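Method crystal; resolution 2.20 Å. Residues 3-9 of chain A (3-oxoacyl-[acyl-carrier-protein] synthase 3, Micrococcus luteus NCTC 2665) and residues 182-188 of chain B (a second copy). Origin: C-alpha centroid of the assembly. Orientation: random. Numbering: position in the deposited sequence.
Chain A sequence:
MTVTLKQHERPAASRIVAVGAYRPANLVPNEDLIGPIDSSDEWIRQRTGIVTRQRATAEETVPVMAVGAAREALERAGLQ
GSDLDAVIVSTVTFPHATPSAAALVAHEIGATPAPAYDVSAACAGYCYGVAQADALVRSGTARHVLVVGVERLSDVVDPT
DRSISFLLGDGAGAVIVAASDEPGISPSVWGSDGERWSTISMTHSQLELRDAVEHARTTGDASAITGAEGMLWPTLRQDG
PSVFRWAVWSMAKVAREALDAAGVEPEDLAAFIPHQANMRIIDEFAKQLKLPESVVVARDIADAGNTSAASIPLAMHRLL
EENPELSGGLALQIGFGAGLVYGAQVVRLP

Chain A 3-9: VTLKQHE
Chain B 182-188: EPGISPS

Two loop segments can pack with a single direct hydrogen bond between them, while proline contacts and bridging waters account for much of the rest. The contact between residues 3-9 of chain A and 182-188 of chain B, two copies of 3-oxoacyl-[acyl-carrier-protein] synthase 3, illustrates the principle. Chain A is extended throughout, with phi from -65° to -138° and psi from 130° to 159°. Chain B is similar except at Gly B184 (-121°/-5°). Numbering rises in both segments where they pair, but they diverge on leaving it; Leu A5 CA lies 5.8 Å from Ser B186 CA and Gln A7 CA 6.0 Å from Pro B187 CA. Together they bury 438 Å².

The direct hydrogen bonding centres on one amide. Gln A7 has chi1 and chi2 both m (-57°, -79°) and chi3 at -99°, which brings the end of a sideways-pointing side chain nearer chain B. Gln A7 NE2 donates to Ile B185 O at 2.9 Å and 166°, and also to Lys A6 O within its own chain at 2.7 Å and 175°. Both amide protons are thereby used, and the second bond braces the group that makes the first.

Close van der Waals packing involves two prolines, both C-gamma exo, whose CA-to-CB bonds point toward chain A. Pro B183 CB lies 4.1 Å from Leu A5 CB, the apolar side-chain pair, and 3.4 Å from Gln A7 CD, so the ring meets both an aliphatic chain and the carboxamide. Leu A5, rotamer m,t and pointing toward chain B, places CD1 3.6 Å from Pro B183 O and 3.5 Å from Gly B184 C, packing a methyl against backbone. Farther along, Pro B187 CD approaches Lys A6 O at 3.2 Å. The end of the Lys A6 side chain leads away.

A CH-pi contact joins the same proline to His A8 (chi1 m at -83°, chi2 -32°). Pro B187 CB sits over one face of the imidazole, 3.9 Å from the ring centroid and 18° off the normal; the closest atoms are His A8 NE2 and Pro B187 CB, at 3.7 Å.

Three waters extend the polar network. Water 1 accepts from Leu A5 N at 2.7 Å and donates to Pro B183 O at 2.9 Å, linking backbones too far apart to pair directly. Water 2 lies 2.7 Å from Gln A7 OE1, within hydrogen-bonding reach, and accepts from Ile B185 N at 3.3 Å, while water 3 joins His A8 NE2, 2.8 Å away, to Ser B188 O, to which it donates at 3.0 Å.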

# COMPACT_ATOMS: atom_id res chain seq x y z
N VAL A 3 20.47 21.05 18.44
CA VAL A 3 20.40 19.63 18.75
C VAL A 3 20.54 18.76 17.50
O VAL A 3 19.85 18.97 16.51
CB VAL A 3 19.07 19.28 19.44
CG1 VAL A 3 19.03 17.79 19.78
CG2 VAL A 3 18.88 20.11 20.68
N THR A 4 21.43 17.77 17.58
CA THR A 4 21.59 16.82 16.49
C THR A 4 20.68 15.60 16.74
O THR A 4 20.69 15.03 17.84
CB THR A 4 23.06 16.35 16.36
OG1 THR A 4 23.94 17.48 16.43
CG2 THR A 4 23.28 15.60 15.04
N LEU A 5 19.91 15.22 15.73
CA LEU A 5 18.99 14.10 15.85
C LEU A 5 19.79 12.81 15.83
O LEU A 5 20.75 12.70 15.07
CB LEU A 5 17.98 14.08 14.70
CG LEU A 5 17.05 15.28 14.48
CD1 LEU A 5 16.20 15.08 13.20
CD2 LEU A 5 16.16 15.53 15.69
N LYS A 6 19.40 11.85 16.65
CA LYS A 6 20.03 10.53 16.62
C LYS A 6 19.63 9.77 15.37
O LYS A 6 18.61 10.09 14.75
CB LYS A 6 19.67 9.73 17.87
CG LYS A 6 20.56 10.09 19.06
CD LYS A 6 19.84 9.97 20.38
CE LYS A 6 19.89 8.57 20.94
NZ LYS A 6 19.60 8.61 22.41
N GLN A 7 20.43 8.78 15.01
CA GLN A 7 20.18 7.96 13.82
C GLN A 7 20.46 6.48 14.12
O GLN A 7 21.29 6.16 14.98
CB GLN A 7 21.05 8.43 12.65
CG GLN A 7 20.89 9.92 12.25
CD GLN A 7 19.64 10.18 11.41
OE1 GLN A 7 19.71 10.27 10.18
NE2 GLN A 7 18.50 10.29 12.08
N HIS A 8 19.75 5.58 13.44
CA HIS A 8 20.02 4.14 13.46
C HIS A 8 21.38 3.82 12.84
O HIS A 8 21.77 4.44 11.84
CB HIS A 8 18.99 3.40 12.60
CG HIS A 8 17.70 3.12 13.29
ND1 HIS A 8 17.62 2.86 14.64
CD2 HIS A 8 16.44 3.03 12.81
CE1 HIS A 8 16.36 2.63 14.97
NE2 HIS A 8 15.62 2.73 13.88
N GLU A 9 22.08 2.83 13.38
CA GLU A 9 23.23 2.26 12.68
C GLU A 9 22.74 1.32 11.57
O GLU A 9 21.64 0.77 11.66
CB GLU A 9 24.15 1.51 13.64
CG GLU A 9 25.22 2.38 14.25
CD GLU A 9 25.71 1.83 15.57
OE1 GLU A 9 24.92 1.14 16.24
OE2 GLU A 9 26.89 2.07 15.93
N GLU B 182 23.03 16.16 6.98
CA GLU B 182 22.67 16.36 8.38
C GLU B 182 21.36 15.65 8.64
O GLU B 182 20.42 15.77 7.87
CB GLU B 182 22.52 17.86 8.66
CG GLU B 182 21.82 18.18 9.97
CD GLU B 182 21.32 19.62 10.05
OE1 GLU B 182 21.16 20.26 8.99
OE2 GLU B 182 21.10 20.12 11.19
N PRO B 183 21.28 14.90 9.74
CA PRO B 183 20.05 14.16 10.08
C PRO B 183 18.84 15.09 10.23
O PRO B 183 18.88 15.99 11.05
CB PRO B 183 20.38 13.54 11.45
CG PRO B 183 21.89 13.53 11.51
CD PRO B 183 22.33 14.75 10.76
N GLY B 184 17.80 14.87 9.44
CA GLY B 184 16.62 15.71 9.50
C GLY B 184 15.36 14.93 9.82
O GLY B 184 14.29 15.49 10.00
N ILE B 185 15.49 13.61 9.91
CA ILE B 185 14.39 12.75 10.30
C ILE B 185 14.91 11.72 11.30
O ILE B 185 15.87 10.99 11.02
CB ILE B 185 13.77 12.03 9.07
CG1 ILE B 185 13.31 13.05 8.03
CG2 ILE B 185 12.62 11.12 9.51
CD1 ILE B 185 12.60 12.44 6.83
N SER B 186 14.29 11.67 12.47
CA SER B 186 14.76 10.82 13.55
C SER B 186 14.20 9.42 13.37
O SER B 186 13.28 9.23 12.58
CB SER B 186 14.29 11.39 14.88
OG SER B 186 12.89 11.22 15.02
N PRO B 187 14.73 8.44 14.11
CA PRO B 187 14.30 7.04 13.94
C PRO B 187 12.80 6.84 14.20
O PRO B 187 12.31 7.26 15.23
CB PRO B 187 15.14 6.28 14.98
CG PRO B 187 16.36 7.18 15.20
CD PRO B 187 15.82 8.58 15.09
N SER B 188 12.08 6.24 13.26
CA SER B 188 10.64 6.12 13.44
C SER B 188 10.28 5.21 14.60
O SER B 188 10.93 4.20 14.83
CB SER B 188 9.95 5.61 12.18
OG SER B 188 9.96 6.58 11.18
O HOH W 1 20.08 16.89 13.57
O HOH W 2 17.90 11.67 8.80
O HOH W 3 12.94 2.76 13.09